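Local atomic coordinates of tartrate dehydrogenase/decarboxylase (Pseudomonas putida, PDB entry 3FLK), a protein that oxidises (+)-tartrate to oxaloglycolate with NAD+, converts meso-tartrate to D-glycerate and oxidatively decarboxylates D-malate to pyruvate. Residues V27-A32 with L39-F44; A72-A77 with A306-F311; A268-E273 with S278-V283. The protein carries 1 engineered substitution. One frame throughout, in Å; residues are numbered along the deposited sequence.

Contact 1 of 3, residues V27-A32 with L39-F44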
loop_
_atom_site.group_PDB
_atom_site.type_symbol
_atom_site.label_atom_id
_atom_site.label_comp_id
_atom_site.label_asym_id
_atom_site.label_seq_id
_atom_site.Cartn_x
_atom_site.Cartn_y
_atom_site.Cartn_z
ATOM N N VAL A 27 -5.466 -26.195 19.867
ATOM C CA VAL A 27 -5.541 -25.192 20.933
ATOM C C VAL A 27 -6.989 -24.904 21.347
ATOM O O VAL A 27 -7.272 -24.701 22.534
ATOM C CB VAL A 27 -4.812 -23.877 20.543
ATOM C CG1 VAL A 27 -4.883 -22.853 21.676
ATOM C CG2 VAL A 27 -3.357 -24.155 20.174
ATOM N N LEU A 28 -7.896 -24.888 20.369
ATOM C CA LEU A 28 -9.326 -24.698 20.639
ATOM C C LEU A 28 -9.906 -25.835 21.481
ATOM O O LEU A 28 -10.708 -25.594 22.386
ATOM C CB LEU A 28 -10.122 -24.557 19.339
ATOM C CG LEU A 28 -10.020 -23.249 18.546
ATOM C CD1 LEU A 28 -10.684 -23.413 17.191
ATOM C CD2 LEU A 28 -10.642 -22.089 19.300
ATOM N N GLU A 29 -9.498 -27.066 21.174
ATOM C CA GLU A 29 -9.937 -28.240 21.934
ATOM C C GLU A 29 -9.388 -28.226 23.363
ATOM O O GLU A 29 -10.071 -28.646 24.294
ATOM C CB GLU A 29 -9.566 -29.538 21.204
ATOM C CG GLU A 29 -10.482 -29.854 20.015
ATOM C CD GLU A 29 -10.013 -31.033 19.168
ATOM O OE1 GLU A 29 -8.799 -31.342 19.157
ATOM O OE2 GLU A 29 -10.866 -31.650 18.494
ATOM N N ALA A 30 -8.164 -27.726 23.530
ATOM C CA ALA A 30 -7.574 -27.534 24.854
ATOM C C ALA A 30 -8.307 -26.439 25.632
ATOM O O ALA A 30 -8.519 -26.562 26.841
ATOM C CB ALA A 30 -6.093 -27.211 24.740
ATOM N N ALA A 31 -8.693 -25.374 24.930
ATOM C CA ALA A 31 -9.483 -24.295 25.519
ATOM C C ALA A 31 -10.883 -24.776 25.899
ATOM O O ALA A 31 -11.412 -24.387 26.941
ATOM C CB ALA A 31 -9.565 -23.106 24.568
ATOM N N ALA A 32 -11.470 -25.620 25.051
ATOM C CA ALA A 32 -12.806 -26.171 25.287
ATOM C C ALA A 32 -12.837 -27.039 26.542
ATOM O O ALA A 32 -13.748 -26.923 27.364
ATOM C CB ALA A 32 -13.285 -26.959 24.078
ATOM N N LEU A 39 -17.838 -27.676 21.713
ATOM C CA LEU A 39 -17.516 -27.386 20.320
ATOM C C LEU A 39 -17.488 -28.668 19.498
ATOM O O LEU A 39 -16.981 -29.696 19.952
ATOM C CB LEU A 39 -16.165 -26.668 20.209
ATOM C CG LEU A 39 -15.924 -25.354 20.965
ATOM C CD1 LEU A 39 -14.476 -24.918 20.795
ATOM C CD2 LEU A 39 -16.876 -24.243 20.522
ATOM N N GLU A 40 -18.040 -28.601 18.291
ATOM C CA GLU A 40 -18.031 -29.737 17.377
ATOM C C GLU A 40 -17.480 -29.307 16.023
ATOM O O GLU A 40 -18.008 -28.389 15.393
ATOM C CB GLU A 40 -19.436 -30.330 17.229
ATOM C CG GLU A 40 -19.472 -31.683 16.522
ATOM C CD GLU A 40 -20.851 -32.334 16.532
ATOM O OE1 GLU A 40 -21.867 -31.612 16.670
ATOM O OE2 GLU A 40 -20.916 -33.577 16.392
ATOM N N PHE A 41 -16.412 -29.972 15.590
ATOM C CA PHE A 41 -15.744 -29.642 14.335
ATOM C C PHE A 41 -16.063 -30.650 13.237
ATOM O O PHE A 41 -15.980 -31.863 13.449
ATOM C CB PHE A 41 -14.225 -29.565 14.536
ATOM C CG PHE A 41 -13.786 -28.468 15.469
ATOM C CD1 PHE A 41 -13.459 -27.211 14.976
ATOM C CD2 PHE A 41 -13.691 -28.695 16.841
ATOM C CE1 PHE A 41 -13.052 -26.189 15.835
ATOM C CE2 PHE A 41 -13.284 -27.683 17.707
ATOM C CZ PHE A 41 -12.964 -26.427 17.202
ATOM N N ASP A 42 -16.438 -30.134 12.071
ATOM C CA ASP A 42 -16.561 -30.938 10.861
ATOM C C ASP A 42 -15.629 -30.372 9.797
ATOM O O ASP A 42 -15.616 -29.162 9.551
ATOM C CB ASP A 42 -18.005 -30.954 10.349
ATOM C CG ASP A 42 -18.911 -31.866 11.164
ATOM O OD1 ASP A 42 -18.458 -32.950 11.593
ATOM O OD2 ASP A 42 -20.089 -31.501 11.363
ATOM N N THR A 43 -14.847 -31.251 9.177
ATOM C CA THR A 43 -13.847 -30.842 8.196
ATOM C C THR A 43 -14.346 -31.059 6.768
ATOM O O THR A 43 -14.887 -32.116 6.440
ATOM C CB THR A 43 -12.503 -31.572 8.422
ATOM O OG1 THR A 43 -12.099 -31.414 9.787
ATOM C CG2 THR A 43 -11.412 -31.007 7.515
ATOM N N PHE A 44 -14.163 -30.039 5.933
ATOM C CA PHE A 44 -14.549 -30.092 4.526
ATOM C C PHE A 44 -13.318 -30.013 3.633
ATOM O O PHE A 44 -12.420 -29.201 3.872
ATOM C CB PHE A 44 -15.527 -28.963 4.192
ATOM C CG PHE A 44 -16.835 -29.056 4.927
ATOM C CD1 PHE A 44 -17.883 -29.813 4.414
ATOM C CD2 PHE A 44 -17.019 -28.393 6.135
ATOM C CE1 PHE A 44 -19.095 -29.903 5.089
ATOM C CE2 PHE A 44 -18.228 -28.480 6.820
ATOM C CZ PHE A 44 -19.267 -29.237 6.293
#
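Leu28 and Phe41 make the main apolar pair, their side chains crossing at about a right angle. The methyl CD1 of Leu28 comes to the edge of the Phe41 ring, near its plane, and sits 3.8 Å from CZ of Phe41. CB of Leu28 touches the same ring atom, Phe41 CZ, at 4.0 Å. Phe41 already points its CB at the helix, and with CG anti to the carbonyl carbon (chi1 -64°) the ring tip, CZ and CE1, comes up to Leu28. One helical turn on, CB of Ala32 and CD1 of Leu39 form a smaller apolar pair, 4.0 Å apart.

Two looser touches involve a glutamate stem and a backbone carbonyl. Glu29 lends its aliphatic part: its CG lies obliquely to the ring, 4.2 Å from CE2 of Phe41. The carbonyl O of Leu28 faces CD1 of Leu39 at 4.1 Å, but that oxygen already accepts the helical bond from Ala32 N.

The backbones run close to antiparallel, at 159°, with the two short axes 10.0 Å apart. This is the return leg of a beta-alpha-beta crossover: strand 6-13, helix 17-35, then strand 39-43, which lies at the margin of the large sheet. Leu28 is packed further by Met326 and Leu309 of neighbouring helices.

Every touch between helix and strand is a van der Waals one. Between these two segments, then, nothing directional sets the fit; it depends on how the Leu28, Phe41, Ala32 and Leu39 side chains match in shape, while backbone bonds to strand 6-13 hold the strand in the sheet.

Contact 2 of 3, residues A72-A77 with A306-F311. With NAI (1,4-dihydronicotinamide adenine dinucleotide), chain F.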
loop_
_atom_site.group_PDB
_atom_site.type_symbol
_atom_site.label_atom_id
_atom_site.label_comp_id
_atom_site.label_asym_id
_atom_site.label_seq_id
_atom_site.Cartn_x
_atom_site.Cartn_y
_atom_site.Cartn_z
ATOM N N ALA A 72 -20.166 -21.163 12.768
ATOM C CA ALA A 72 -19.092 -20.359 12.181
ATOM C C ALA A 72 -18.159 -21.184 11.298
ATOM O O ALA A 72 -18.155 -22.417 11.359
ATOM C CB ALA A 72 -18.305 -19.621 13.267
ATOM N N ILE A 73 -17.378 -20.489 10.474
ATOM C CA ILE A 73 -16.431 -21.129 9.563
ATOM C C ILE A 73 -14.999 -20.831 10.007
ATOM O O ILE A 73 -14.621 -19.669 10.192
ATOM C CB ILE A 73 -16.638 -20.675 8.092
ATOM C CG1 ILE A 73 -18.099 -20.870 7.661
ATOM C CG2 ILE A 73 -15.692 -21.430 7.154
ATOM C CD1 ILE A 73 -18.483 -20.116 6.396
ATOM N N TYR A 74 -14.220 -21.895 10.181
ATOM C CA TYR A 74 -12.815 -21.800 10.564
ATOM C C TYR A 74 -12.005 -22.175 9.327
ATOM O O TYR A 74 -11.980 -23.339 8.922
ATOM C CB TYR A 74 -12.545 -22.744 11.745
ATOM C CG TYR A 74 -11.303 -22.457 12.570
ATOM C CD1 TYR A 74 -10.933 -21.153 12.903
ATOM C CD2 TYR A 74 -10.521 -23.507 13.059
ATOM C CE1 TYR A 74 -9.802 -20.904 13.677
ATOM C CE2 TYR A 74 -9.387 -23.265 13.828
ATOM C CZ TYR A 74 -9.036 -21.963 14.136
ATOM O OH TYR A 74 -7.916 -21.725 14.900
ATOM N N PHE A 75 -11.369 -21.175 8.721
ATOM C CA PHE A 75 -10.816 -21.289 7.368
ATOM C C PHE A 75 -9.300 -21.108 7.342
ATOM O O PHE A 75 -8.764 -20.212 7.987
ATOM C CB PHE A 75 -11.499 -20.264 6.445
ATOM C CG PHE A 75 -11.031 -20.307 5.011
ATOM C CD1 PHE A 75 -11.487 -21.296 4.141
ATOM C CD2 PHE A 75 -10.156 -19.341 4.525
ATOM C CE1 PHE A 75 -11.058 -21.332 2.812
ATOM C CE2 PHE A 75 -9.723 -19.365 3.198
ATOM C CZ PHE A 75 -10.176 -20.361 2.340
ATOM N N GLY A 76 -8.619 -21.965 6.584
ATOM C CA GLY A 76 -7.168 -21.903 6.457
ATOM C C GLY A 76 -6.737 -20.868 5.438
ATOM O O GLY A 76 -6.522 -19.705 5.779
ATOM N N ALA A 77 -6.618 -21.297 4.183
ATOM C CA ALA A 77 -6.213 -20.422 3.086
ATOM C C ALA A 77 -6.516 -21.077 1.747
ATOM O O ALA A 77 -6.608 -22.299 1.655
ATOM C CB ALA A 77 -4.732 -20.088 3.183
ATOM N N ALA A 306 -9.315 -17.855 18.692
ATOM C CA ALA A 306 -9.659 -17.088 19.886
ATOM C C ALA A 306 -10.711 -16.018 19.582
ATOM O O ALA A 306 -11.658 -15.836 20.354
ATOM C CB ALA A 306 -8.417 -16.461 20.497
ATOM N N LEU A 307 -10.548 -15.329 18.451
ATOM C CA LEU A 307 -11.527 -14.340 17.992
ATOM C C LEU A 307 -12.887 -14.982 17.734
ATOM O O LEU A 307 -13.924 -14.387 18.031
ATOM C CB LEU A 307 -11.038 -13.618 16.727
ATOM C CG LEU A 307 -9.773 -12.755 16.818
ATOM C CD1 LEU A 307 -9.454 -12.147 15.461
ATOM C CD2 LEU A 307 -9.906 -11.665 17.876
HETATM N N MSE A 308 -12.863 -16.196 17.186
HETATM C CA MSE A 308 -14.071 -16.970 16.910
HETATM C C MSE A 308 -14.857 -17.279 18.185
HETATM O O MSE A 308 -16.083 -17.141 18.210
HETATM C CB MSE A 308 -13.716 -18.260 16.165
HETATM C CG MSE A 308 -14.909 -19.120 15.783
HETATM SE SE MSE A 308 -14.427 -20.507 14.519
HETATM C CE MSE A 308 -16.147 -21.351 14.336
ATOM N N LEU A 309 -14.147 -17.688 19.235
ATOM C CA LEU A 309 -14.774 -18.004 20.519
ATOM C C LEU A 309 -15.339 -16.754 21.179
ATOM O O LEU A 309 -16.429 -16.789 21.752
ATOM C CB LEU A 309 -13.784 -18.704 21.459
ATOM C CG LEU A 309 -13.253 -20.083 21.053
ATOM C CD1 LEU A 309 -12.404 -20.666 22.179
ATOM C CD2 LEU A 309 -14.380 -21.046 20.673
ATOM N N GLU A 310 -14.595 -15.654 21.088
ATOM C CA GLU A 310 -15.037 -14.363 21.602
ATOM C C GLU A 310 -16.350 -13.933 20.934
ATOM O O GLU A 310 -17.273 -13.474 21.610
ATOM C CB GLU A 310 -13.945 -13.308 21.394
ATOM C CG GLU A 310 -14.170 -11.995 22.142
ATOM C CD GLU A 310 -13.034 -11.003 21.950
ATOM O OE1 GLU A 310 -12.607 -10.791 20.793
ATOM O OE2 GLU A 310 -12.568 -10.426 22.957
ATOM N N PHE A 311 -16.429 -14.108 19.613
ATOM C CA PHE A 311 -17.618 -13.733 18.843
ATOM C C PHE A 311 -18.819 -14.657 19.083
ATOM O O PHE A 311 -19.956 -14.187 19.180
ATOM C CB PHE A 311 -17.297 -13.659 17.346
ATOM C CG PHE A 311 -18.423 -13.103 16.511
ATOM C CD1 PHE A 311 -18.724 -11.744 16.543
ATOM C CD2 PHE A 311 -19.185 -13.940 15.701
ATOM C CE1 PHE A 311 -19.770 -11.225 15.776
ATOM C CE2 PHE A 311 -20.231 -13.432 14.931
ATOM C CZ PHE A 311 -20.523 -12.072 14.971
HETATM P PA NAI F . 1.082 -15.543 1.341
HETATM O O1A NAI F . 0.505 -14.886 2.537
HETATM O O2A NAI F . 0.593 -16.923 1.173
HETATM O O5B NAI F . 2.677 -15.565 1.474
HETATM C C5B NAI F . 3.462 -14.394 1.455
HETATM C C4B NAI F . 4.802 -14.650 2.135
HETATM O O4B NAI F . 4.618 -14.747 3.535
HETATM C C3B NAI F . 5.443 -15.951 1.673
HETATM O O3B NAI F . 6.826 -15.739 1.527
HETATM C C2B NAI F . 5.159 -16.919 2.804
HETATM O O2B NAI F . 6.180 -17.878 2.959
HETATM C C1B NAI F . 5.028 -16.016 4.019
HETATM N N9A NAI F . 4.042 -16.547 4.976
HETATM C C8A NAI F . 2.676 -16.526 4.855
HETATM N N7A NAI F . 2.145 -17.113 5.950
HETATM C C5A NAI F . 3.143 -17.506 6.764
HETATM C C6A NAI F . 3.152 -18.150 7.998
HETATM N N6A NAI F . 2.009 -18.482 8.594
HETATM N N1A NAI F . 4.360 -18.429 8.604
HETATM C C2A NAI F . 5.548 -18.078 7.997
HETATM N N3A NAI F . 5.524 -17.435 6.774
HETATM C C4A NAI F . 4.345 -17.158 6.165
HETATM O O3 NAI F . 0.728 -14.596 0.076
HETATM P PN NAI F . 1.201 -14.760 -1.458
HETATM O O1N NAI F . 2.503 -15.455 -1.544
HETATM O O2N NAI F . 1.100 -13.409 -2.058
HETATM O O5D NAI F . 0.055 -15.675 -2.101
HETATM C C5D NAI F . 0.122 -17.087 -2.092
HETATM C C4D NAI F . -1.248 -17.676 -2.428
HETATM O O4D NAI F . -2.148 -17.447 -1.361
HETATM C C3D NAI F . -1.888 -17.064 -3.667
HETATM O O3D NAI F . -2.532 -18.102 -4.364
HETATM C C2D NAI F . -2.920 -16.095 -3.116
HETATM O O2D NAI F . -4.014 -15.923 -3.985
HETATM C C1D NAI F . -3.320 -16.791 -1.824
HETATM N N1N NAI F . -3.850 -15.916 -0.760
HETATM C C2N NAI F . -5.016 -16.300 -0.158
HETATM C C3N NAI F . -5.567 -15.543 0.869
HETATM C C7N NAI F . -6.685 -16.126 1.685
HETATM O O7N NAI F . -7.093 -17.458 1.456
HETATM N N7N NAI F . -7.277 -15.374 2.611
HETATM C C4N NAI F . -4.912 -14.383 1.283
HETATM C C5N NAI F . -3.720 -13.997 0.669
HETATM C C6N NAI F . -3.191 -14.778 -0.358
#
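Met308, modelled as selenomethionine, leaves its helix with CG anti to the backbone N (chi1 -178°) and stays extended to its end; this full reach carries selenium from the helix across to Tyr74. Tyr74 also has CG anti to the backbone N (chi1 -160°), and its CB and CD1 lie against the selenium. The result is a Met-aromatic contact within the isocitrate/isopropylmalate dehydrogenase fold, where helix 299-313 packs over strand 72-77 of the large mixed sheet. Strand and helix run nearly antiparallel, with the short axes 10.1 Å apart.

Selenium of Met308 stands 4.7 Å from the centre of the Tyr74 ring. At 46° from the ring normal it is neither over the face nor at the edge. Its nearest ring atom is CD1 of Tyr74, 3.9 Å from SE of Met308, and Tyr74 CB lies at almost the same distance. The methyl of Met308 points on toward Ala72, but it is modelled too near Ala72 CB for that spacing to be trusted. The phenol end of Tyr74 is held elsewhere, by a hydrogen bond from OH to the carbonyl O of Met301, which fastens the ring to an earlier part of the same helix.

Farther along, the strand lines the dinucleotide pocket. The carboxamide oxygen O7N of the cofactor lies in the plane of the Phe75 ring, at its edge, 3.7 Å from CE2 of Phe75, and 3.5 Å from CA of Ala77.

Contact 3 of 3, residues A268-E273 with S278-V283; sequences ANLNPE and SLFEPV. With NAI (1,4-dihydronicotinamide adenine dinucleotide), chain F.
Asn269 and Glu281 meet obliquely, the amide and carboxylate planes turned 51° apart. Glu281 has CG wedged between its backbone N and carbonyl carbon (chi1 65°), which bends the otherwise extended chain toward Asn269. The direct bond from Asn269 ND2 to Glu281 OE2 is weak, at 3.3 Å, but a water accepting from ND2 and donating to OE2 bridges the same two atoms. OE2 also forms a salt bridge with Arg98, a residue of the oxalate pocket, while Asn269 OD1 accepts from Asn136 and Arg98. The other carboxylate oxygen, Glu281 OE1, accepts from the carboxamide N7N of the cofactor at 3.0 Å. With an alanine in place of Glu281, the carboxamide N7N would probably lose this acceptor and Arg98 its carboxylate mate.

Phe280 and Ala268 project from the face opposite Asn269 and Leu279; the Phe280 ring meets Ala268 CB and Leu270 CD2 obliquely. CE1 of Phe280 is 3.6 Å from CB of Ala268, and its CZ is equally close to CD2 of Leu270.

Asn269 and Leu279 are an antiparallel hydrogen-bonded pair: Asn269 N reaches Leu279 O at 2.7 Å, and Leu279 N returns to Asn269 O at 2.9 Å. Toward the turn, Ser278 OG takes over from the backbone, accepting from Asn271 N at 3.0 Å; a water links that hydroxyl to Asn271 O.

This hairpin sits inside the large sheet, bonded to strand 105-111 through strand 266-270 and to strand 72-77 through strand 278-282, while Met308 and Phe311 of helix 299-313 cover the Phe280 and Leu270 side.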
loop_
_atom_site.group_PDB
_atom_site.type_symbol
_atom_site.label_atom_id
_atom_site.label_comp_id
_atom_site.label_asym_id
_atom_site.label_seq_id
_atom_site.Cartn_x
_atom_site.Cartn_y
_atom_site.Cartn_z
ATOM N N ALA A 268 -11.150 -11.647 11.399
ATOM C CA ALA A 268 -12.534 -12.022 11.629
ATOM C C ALA A 268 -13.402 -11.416 10.527
ATOM O O ALA A 268 -13.494 -10.192 10.411
ATOM C CB ALA A 268 -12.985 -11.537 12.999
ATOM N N ASN A 269 -14.003 -12.279 9.711
ATOM C CA ASN A 269 -14.941 -11.862 8.670
ATOM C C ASN A 269 -16.352 -11.962 9.231
ATOM O O ASN A 269 -16.979 -13.023 9.188
ATOM C CB ASN A 269 -14.805 -12.730 7.413
ATOM C CG ASN A 269 -13.439 -12.616 6.758
ATOM O OD1 ASN A 269 -13.310 -12.051 5.675
ATOM N ND2 ASN A 269 -12.416 -13.167 7.405
ATOM N N LEU A 270 -16.839 -10.847 9.764
ATOM C CA LEU A 270 -18.051 -10.842 10.568
ATOM C C LEU A 270 -19.298 -10.415 9.813
ATOM O O LEU A 270 -19.293 -9.423 9.077
ATOM C CB LEU A 270 -17.882 -9.939 11.797
ATOM C CG LEU A 270 -16.765 -10.212 12.811
ATOM C CD1 LEU A 270 -16.863 -9.214 13.950
ATOM C CD2 LEU A 270 -16.807 -11.644 13.346
ATOM N N ASN A 271 -20.359 -11.192 10.009
ATOM C CA ASN A 271 -21.719 -10.756 9.743
ATOM C C ASN A 271 -22.325 -10.402 11.108
ATOM O O ASN A 271 -22.857 -11.278 11.792
ATOM C CB ASN A 271 -22.509 -11.867 9.041
ATOM C CG ASN A 271 -23.972 -11.502 8.812
ATOM O OD1 ASN A 271 -24.872 -12.140 9.358
ATOM N ND2 ASN A 271 -24.213 -10.474 8.006
ATOM N N PRO A 272 -22.221 -9.121 11.520
ATOM C CA PRO A 272 -22.552 -8.684 12.885
ATOM C C PRO A 272 -24.003 -8.944 13.296
ATOM O O PRO A 272 -24.277 -9.154 14.479
ATOM C CB PRO A 272 -22.276 -7.176 12.851
ATOM C CG PRO A 272 -21.369 -6.974 11.692
ATOM C CD PRO A 272 -21.786 -7.988 10.686
ATOM N N GLU A 273 -24.911 -8.936 12.322
ATOM C CA GLU A 273 -26.334 -9.182 12.570
ATOM C C GLU A 273 -26.614 -10.661 12.838
ATOM O O GLU A 273 -27.707 -11.022 13.281
ATOM C CB GLU A 273 -27.182 -8.690 11.391
ATOM C CG GLU A 273 -27.151 -7.174 11.169
ATOM C CD GLU A 273 -25.869 -6.689 10.500
ATOM O OE1 GLU A 273 -25.232 -7.480 9.768
ATOM O OE2 GLU A 273 -25.497 -5.513 10.708
ATOM N N SER A 278 -20.246 -16.344 10.511
ATOM C CA SER A 278 -19.049 -15.552 10.274
ATOM C C SER A 278 -17.870 -16.481 9.981
ATOM O O SER A 278 -17.936 -17.685 10.250
ATOM C CB SER A 278 -18.758 -14.648 11.472
ATOM O OG SER A 278 -19.767 -13.663 11.619
ATOM N N LEU A 279 -16.801 -15.919 9.421
ATOM C CA LEU A 279 -15.642 -16.702 9.010
ATOM C C LEU A 279 -14.368 -16.191 9.673
ATOM O O LEU A 279 -14.108 -14.986 9.712
ATOM C CB LEU A 279 -15.503 -16.697 7.483
ATOM C CG LEU A 279 -14.399 -17.553 6.849
ATOM C CD1 LEU A 279 -14.854 -18.092 5.511
ATOM C CD2 LEU A 279 -13.103 -16.769 6.695
ATOM N N PHE A 280 -13.576 -17.123 10.189
ATOM C CA PHE A 280 -12.360 -16.781 10.912
ATOM C C PHE A 280 -11.162 -17.473 10.272
ATOM O O PHE A 280 -11.170 -18.686 10.053
ATOM C CB PHE A 280 -12.513 -17.113 12.402
ATOM C CG PHE A 280 -13.661 -16.384 13.060
ATOM C CD1 PHE A 280 -13.448 -15.185 13.731
ATOM C CD2 PHE A 280 -14.962 -16.880 12.975
ATOM C CE1 PHE A 280 -14.512 -14.499 14.323
ATOM C CE2 PHE A 280 -16.027 -16.204 13.561
ATOM C CZ PHE A 280 -15.802 -15.013 14.236
ATOM N N GLU A 281 -10.147 -16.672 9.954
ATOM C CA GLU A 281 -9.013 -17.106 9.147
ATOM C C GLU A 281 -7.791 -16.242 9.443
ATOM O O GLU A 281 -7.928 -15.114 9.926
ATOM C CB GLU A 281 -9.356 -17.009 7.650
ATOM C CG GLU A 281 -9.598 -15.578 7.166
ATOM C CD GLU A 281 -9.646 -15.424 5.656
ATOM O OE1 GLU A 281 -9.057 -16.249 4.926
ATOM O OE2 GLU A 281 -10.279 -14.452 5.197
ATOM N N PRO A 282 -6.583 -16.764 9.164
ATOM C CA PRO A 282 -5.422 -15.882 9.178
ATOM C C PRO A 282 -5.462 -14.852 8.050
ATOM O O PRO A 282 -6.148 -15.054 7.042
ATOM C CB PRO A 282 -4.246 -16.839 8.975
ATOM C CG PRO A 282 -4.820 -18.067 8.390
ATOM C CD PRO A 282 -6.224 -18.164 8.871
ATOM N N VAL A 283 -4.739 -13.750 8.231
ATOM C CA VAL A 283 -4.536 -12.781 7.157
ATOM C C VAL A 283 -3.755 -13.425 5.999
ATOM O O VAL A 283 -4.078 -13.208 4.828
ATOM C CB VAL A 283 -3.815 -11.500 7.658
ATOM C CG1 VAL A 283 -3.446 -10.587 6.491
ATOM C CG2 VAL A 283 -4.690 -10.744 8.654
HETATM P PA NAI F . 1.082 -15.543 1.341
HETATM O O1A NAI F . 0.505 -14.886 2.537
HETATM O O2A NAI F . 0.593 -16.923 1.173
HETATM O O5B NAI F . 2.677 -15.565 1.474
HETATM C C5B NAI F . 3.462 -14.394 1.455
HETATM C C4B NAI F . 4.802 -14.650 2.135
HETATM O O4B NAI F . 4.618 -14.747 3.535
HETATM C C3B NAI F . 5.443 -15.951 1.673
HETATM O O3B NAI F . 6.826 -15.739 1.527
HETATM C C2B NAI F . 5.159 -16.919 2.804
HETATM O O2B NAI F . 6.180 -17.878 2.959
HETATM C C1B NAI F . 5.028 -16.016 4.019
HETATM N N9A NAI F . 4.042 -16.547 4.976
HETATM C C8A NAI F . 2.676 -16.526 4.855
HETATM N N7A NAI F . 2.145 -17.113 5.950
HETATM C C5A NAI F . 3.143 -17.506 6.764
HETATM C C6A NAI F . 3.152 -18.150 7.998
HETATM N N6A NAI F . 2.009 -18.482 8.594
HETATM N N1A NAI F . 4.360 -18.429 8.604
HETATM C C2A NAI F . 5.548 -18.078 7.997
HETATM N N3A NAI F . 5.524 -17.435 6.774
HETATM C C4A NAI F . 4.345 -17.158 6.165
HETATM O O3 NAI F . 0.728 -14.596 0.076
HETATM P PN NAI F . 1.201 -14.760 -1.458
HETATM O O1N NAI F . 2.503 -15.455 -1.544
HETATM O O2N NAI F . 1.100 -13.409 -2.058
HETATM O O5D NAI F . 0.055 -15.675 -2.101
HETATM C C5D NAI F . 0.122 -17.087 -2.092
HETATM C C4D NAI F . -1.248 -17.676 -2.428
HETATM O O4D NAI F . -2.148 -17.447 -1.361
HETATM C C3D NAI F . -1.888 -17.064 -3.667
HETATM O O3D NAI F . -2.532 -18.102 -4.364
HETATM C C2D NAI F . -2.920 -16.095 -3.116
HETATM O O2D NAI F . -4.014 -15.923 -3.985
HETATM C C1D NAI F . -3.320 -16.791 -1.824
HETATM N N1N NAI F . -3.850 -15.916 -0.760
HETATM C C2N NAI F . -5.016 -16.300 -0.158
HETATM C C3N NAI F . -5.567 -15.543 0.869
HETATM C C7N NAI F . -6.685 -16.126 1.685
HETATM O O7N NAI F . -7.093 -17.458 1.456
HETATM N N7N NAI F . -7.277 -15.374 2.611
HETATM C C4N NAI F . -4.912 -14.383 1.283
HETATM C C5N NAI F . -3.720 -13.997 0.669
HETATM C C6N NAI F . -3.191 -14.778 -0.358
HETATM O O HOH W 1 -9.686 -12.240 6.223
HETATM O O HOH W 2 -22.447 -14.109 12.081
#

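In the fold
From the N terminus, contact 1 closes first, a short loop between helix 17-35 and the strand 39-43 that follows it. Strand 72-77 then opens contact 2, which closes only when helix 299-313 comes back over the sheet more than 200 residues later. Contact 3, the hairpin of strands 266-270 and 278-282, both opens and closes within that long span. Contacts 1 and 2 touch where Leu28 packs on Tyr74 and Leu309. Contacts 2 and 3 share neighbouring strands, 72-77 and 278-282, and both reach the dinucleotide. Contacts 1 and 3 do not touch, their centres about 17 Å apart; contact 2 touches both, and strand 6-13 separates strands 39-43 and 72-77 in the sheet.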